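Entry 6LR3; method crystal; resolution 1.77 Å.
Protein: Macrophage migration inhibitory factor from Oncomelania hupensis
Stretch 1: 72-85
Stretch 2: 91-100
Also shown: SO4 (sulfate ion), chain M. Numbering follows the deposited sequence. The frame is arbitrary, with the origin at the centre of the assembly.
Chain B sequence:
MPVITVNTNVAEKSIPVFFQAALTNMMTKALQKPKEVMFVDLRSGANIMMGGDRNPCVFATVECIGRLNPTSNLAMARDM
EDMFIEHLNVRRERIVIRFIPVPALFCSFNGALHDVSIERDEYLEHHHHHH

Stretch 1 (72-85) SNLAMARDMEDMFI
Stretch 2 (91-100) RRERIVIRFI

How do the two backbones lie against each other? Residues 72-85 form one helical segment, phi/psi near -62/-45, with i to i+4 hydrogen bonds such as A77 N to N73 O. Residues 92-93 make a 3-10 turn, and 95-100 run as an extended strand, phi/psi near -120/125. The axes approach to 9.5 Å at 141°, so the strand runs roughly against the helix. CA of N73 lies 6.8 Å from CA of F99, A77 CA 6.6 Å from I97 CA, and E81 CA 6.2 Å from R92 CA.

What fills the apolar layer? Strand alternation turns I95, I97 and F99 toward the helix, all with chi1 m, while V96 points away. I97 (m, t) sets CD1 3.7 Å from M80 CB and 4.2 Å from A77 CB. I95 (m, t) places CG2 at the edge of the F84 ring, 3.7 Å from F84 CD2, and CD1 4.1 Å from I85 CG1.

How is the F99 ring held? With chi2 at -89°, it offers a face to N73 (chi1 m), whose CB sits 4.0 Å from the centroid of the F99 ring in a CH-pi contact. A77 CB packs 3.9 Å from F99 CZ, and M80 SD (m, t, p) approaches obliquely, 5.4 Å from the F99 ring centroid.

Where do charges pair? R92 (t, t, m, chi4 -86°) bridges two acids one residue apart on the helix, both chi1 m. Its NH1 donates to E81 OE1 at 2.8 Å, and its NH2 to D82 OD1 at 2.8 Å; both are salt bridges, with the carboxylate oxygens near the guanidinium plane. I85 CD1 covers one face, 3.5 Å from R92 NH2; over the opposite face, R78 NH2 lies 4.0 Å from R92 NH1, a like-charge approach beside the two acids. A water donates to E81 OE2 (2.6 Å) and I95 O (3.0 Å), linking helix to strand.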

# COMPACT_ATOMS: atom_id res chain seq x y z
N SER B 72 -13.85 2.83 17.50
CA SER B 72 -12.44 3.29 17.60
C SER B 72 -12.07 3.93 16.27
O SER B 72 -11.38 4.95 16.29
CB SER B 72 -11.51 2.20 18.00
OG SER B 72 -11.41 1.22 16.98
N ASN B 73 -12.53 3.36 15.15
CA ASN B 73 -12.19 3.88 13.80
C ASN B 73 -12.68 5.32 13.69
O ASN B 73 -11.92 6.19 13.20
CB ASN B 73 -12.77 3.02 12.69
CG ASN B 73 -12.16 1.63 12.60
OD1 ASN B 73 -11.13 1.33 13.24
ND2 ASN B 73 -12.79 0.77 11.81
N LEU B 74 -13.91 5.60 14.09
CA LEU B 74 -14.46 6.96 13.95
C LEU B 74 -13.67 7.92 14.82
O LEU B 74 -13.36 9.00 14.35
CB LEU B 74 -15.94 6.97 14.32
CG LEU B 74 -16.57 8.36 14.26
CD1 LEU B 74 -16.42 8.97 12.88
CD2 LEU B 74 -18.02 8.33 14.63
N ALA B 75 -13.37 7.55 16.07
CA ALA B 75 -12.66 8.43 17.03
C ALA B 75 -11.27 8.73 16.47
O ALA B 75 -10.84 9.89 16.49
CB ALA B 75 -12.57 7.76 18.39
N MET B 76 -10.58 7.71 15.98
CA MET B 76 -9.21 7.87 15.46
C MET B 76 -9.28 8.67 14.18
O MET B 76 -8.42 9.51 14.00
CB MET B 76 -8.55 6.52 15.22
CG MET B 76 -8.14 5.92 16.52
SD MET B 76 -7.26 4.36 16.30
CE MET B 76 -8.50 3.22 15.71
N ALA B 77 -10.26 8.42 13.31
CA ALA B 77 -10.40 9.18 12.06
C ALA B 77 -10.50 10.68 12.40
O ALA B 77 -9.82 11.47 11.78
CB ALA B 77 -11.56 8.69 11.26
N ARG B 78 -11.36 11.05 13.33
CA ARG B 78 -11.60 12.48 13.68
C ARG B 78 -10.29 13.06 14.22
O ARG B 78 -9.95 14.20 13.84
CB ARG B 78 -12.80 12.62 14.63
CG ARG B 78 -14.13 12.26 13.99
CD ARG B 78 -15.33 12.71 14.83
NE ARG B 78 -15.30 14.16 14.68
CZ ARG B 78 -15.93 14.89 13.74
NH1 ARG B 78 -16.82 14.32 12.94
NH2 ARG B 78 -15.67 16.20 13.62
N ASP B 79 -9.58 12.34 15.07
CA ASP B 79 -8.30 12.81 15.66
C ASP B 79 -7.25 12.95 14.57
O ASP B 79 -6.53 13.94 14.57
CB ASP B 79 -7.85 11.89 16.78
CG ASP B 79 -8.64 12.08 18.07
OD1 ASP B 79 -9.37 13.10 18.17
OD2 ASP B 79 -8.53 11.21 18.91
N MET B 80 -7.16 11.97 13.66
CA MET B 80 -6.21 12.05 12.52
C MET B 80 -6.60 13.22 11.63
O MET B 80 -5.72 13.99 11.24
CB MET B 80 -6.21 10.73 11.74
CG MET B 80 -5.56 9.64 12.50
SD MET B 80 -5.73 8.00 11.68
CE MET B 80 -4.70 8.30 10.24
N GLU B 81 -7.87 13.36 11.28
CA GLU B 81 -8.33 14.50 10.45
C GLU B 81 -7.87 15.79 11.12
O GLU B 81 -7.33 16.66 10.43
CB GLU B 81 -9.84 14.50 10.31
CG GLU B 81 -10.33 13.46 9.33
CD GLU B 81 -11.86 13.38 9.37
OE1 GLU B 81 -12.47 13.99 10.29
OE2 GLU B 81 -12.42 12.72 8.46
N ASP B 82 -8.09 15.92 12.43
CA ASP B 82 -7.74 17.19 13.12
C ASP B 82 -6.25 17.47 12.94
O ASP B 82 -5.87 18.65 12.71
CB ASP B 82 -8.11 17.15 14.60
CG ASP B 82 -9.59 17.20 14.88
OD1 ASP B 82 -10.39 17.37 13.96
OD2 ASP B 82 -9.92 17.05 16.04
N MET B 83 -5.41 16.44 13.10
CA MET B 83 -3.95 16.61 12.96
C MET B 83 -3.62 16.94 11.51
O MET B 83 -2.75 17.77 11.28
CB MET B 83 -3.21 15.34 13.42
CG MET B 83 -1.76 15.55 13.45
SD MET B 83 -0.93 14.20 14.28
CE MET B 83 -1.46 14.38 15.98
N PHE B 84 -4.27 16.31 10.53
CA PHE B 84 -4.00 16.58 9.10
C PHE B 84 -4.42 17.99 8.76
O PHE B 84 -3.74 18.66 8.00
CB PHE B 84 -4.75 15.60 8.20
CG PHE B 84 -4.33 14.16 8.33
CD1 PHE B 84 -3.11 13.79 8.89
CD2 PHE B 84 -5.17 13.16 7.88
CE1 PHE B 84 -2.77 12.45 9.00
CE2 PHE B 84 -4.81 11.83 7.96
CZ PHE B 84 -3.59 11.48 8.48
N ILE B 85 -5.57 18.43 9.28
CA ILE B 85 -6.06 19.81 9.04
C ILE B 85 -5.01 20.79 9.59
O ILE B 85 -4.60 21.68 8.87
CB ILE B 85 -7.45 19.99 9.70
CG1 ILE B 85 -8.52 19.20 8.95
CG2 ILE B 85 -7.80 21.46 9.84
CD1 ILE B 85 -9.78 18.92 9.76
N ARG B 91 -8.43 20.39 3.98
CA ARG B 91 -9.81 20.47 4.48
C ARG B 91 -10.29 19.09 4.90
O ARG B 91 -9.87 18.06 4.26
CB ARG B 91 -10.69 21.04 3.39
CG ARG B 91 -10.41 22.52 3.15
CD ARG B 91 -10.86 23.09 1.82
NE ARG B 91 -11.84 22.35 1.06
CZ ARG B 91 -11.64 21.84 -0.16
NH1 ARG B 91 -10.48 21.97 -0.80
NH2 ARG B 91 -12.64 21.16 -0.71
N ARG B 92 -11.16 19.02 5.89
CA ARG B 92 -11.71 17.74 6.36
C ARG B 92 -12.37 17.00 5.19
O ARG B 92 -12.26 15.75 5.14
CB ARG B 92 -12.70 17.93 7.50
CG ARG B 92 -12.92 16.69 8.32
CD ARG B 92 -13.91 16.90 9.45
NE ARG B 92 -13.40 17.88 10.42
CZ ARG B 92 -12.61 17.62 11.44
NH1 ARG B 92 -12.17 16.40 11.68
NH2 ARG B 92 -12.24 18.61 12.23
N GLU B 93 -12.99 17.71 4.25
CA GLU B 93 -13.69 17.06 3.11
C GLU B 93 -12.70 16.63 2.04
O GLU B 93 -13.16 16.21 0.95
CB GLU B 93 -14.78 17.99 2.55
CG GLU B 93 -14.23 19.25 1.92
CD GLU B 93 -14.20 20.46 2.85
OE1 GLU B 93 -14.07 20.33 4.11
OE2 GLU B 93 -14.26 21.58 2.29
N ARG B 94 -11.38 16.71 2.29
CA ARG B 94 -10.35 16.22 1.35
C ARG B 94 -9.54 15.11 2.03
O ARG B 94 -8.39 14.85 1.59
CB ARG B 94 -9.48 17.37 0.87
CG ARG B 94 -10.24 18.37 0.02
CD ARG B 94 -10.54 17.85 -1.37
NE ARG B 94 -9.32 17.81 -2.17
CZ ARG B 94 -9.30 17.45 -3.45
NH1 ARG B 94 -10.42 17.10 -4.05
NH2 ARG B 94 -8.17 17.41 -4.12
N ILE B 95 -10.10 14.48 3.06
CA ILE B 95 -9.39 13.42 3.83
C ILE B 95 -10.22 12.14 3.81
O ILE B 95 -11.37 12.17 4.22
CB ILE B 95 -9.09 13.85 5.27
CG1 ILE B 95 -8.30 15.15 5.31
CG2 ILE B 95 -8.40 12.74 6.04
CD1 ILE B 95 -8.26 15.81 6.68
N VAL B 96 -9.57 11.04 3.43
CA VAL B 96 -10.15 9.68 3.54
C VAL B 96 -9.12 8.82 4.27
O VAL B 96 -7.94 8.91 3.97
CB VAL B 96 -10.50 9.12 2.16
CG1 VAL B 96 -10.82 7.63 2.22
CG2 VAL B 96 -11.66 9.89 1.56
N ILE B 97 -9.57 8.02 5.20
CA ILE B 97 -8.70 7.12 6.00
C ILE B 97 -9.29 5.72 5.96
O ILE B 97 -10.47 5.55 6.23
CB ILE B 97 -8.53 7.62 7.45
CG1 ILE B 97 -8.08 9.08 7.52
CG2 ILE B 97 -7.60 6.68 8.19
CD1 ILE B 97 -8.29 9.73 8.87
N ARG B 98 -8.47 4.74 5.62
CA ARG B 98 -8.87 3.32 5.63
C ARG B 98 -8.18 2.65 6.82
O ARG B 98 -6.97 2.77 6.99
CB ARG B 98 -8.51 2.64 4.33
CG ARG B 98 -8.83 1.16 4.30
CD ARG B 98 -8.48 0.56 2.97
NE ARG B 98 -8.51 -0.87 3.16
CZ ARG B 98 -7.69 -1.75 2.62
NH1 ARG B 98 -6.80 -1.38 1.71
NH2 ARG B 98 -7.77 -3.01 3.00
N PHE B 99 -8.98 1.93 7.59
CA PHE B 99 -8.54 1.13 8.75
C PHE B 99 -8.43 -0.32 8.27
O PHE B 99 -9.38 -0.86 7.73
CB PHE B 99 -9.50 1.36 9.90
CG PHE B 99 -9.49 2.80 10.36
CD1 PHE B 99 -8.59 3.21 11.33
CD2 PHE B 99 -10.31 3.74 9.78
CE1 PHE B 99 -8.54 4.54 11.73
CE2 PHE B 99 -10.26 5.07 10.18
CZ PHE B 99 -9.37 5.46 11.15
N ILE B 100 -7.26 -0.91 8.43
CA ILE B 100 -6.89 -2.24 7.86
C ILE B 100 -6.52 -3.18 9.00
O ILE B 100 -5.43 -3.11 9.57
CB ILE B 100 -5.76 -2.11 6.84
CG1 ILE B 100 -6.07 -1.04 5.78
CG2 ILE B 100 -5.49 -3.48 6.23
CD1 ILE B 100 -5.00 -0.86 4.74
S SO4 M . -4.15 -3.98 1.80
O1 SO4 M . -4.75 -2.94 1.01
O2 SO4 M . -3.07 -4.59 1.04
O3 SO4 M . -5.11 -4.94 2.12
O4 SO4 M . -3.59 -3.39 2.97
O HOH W 1 -11.40 10.86 6.89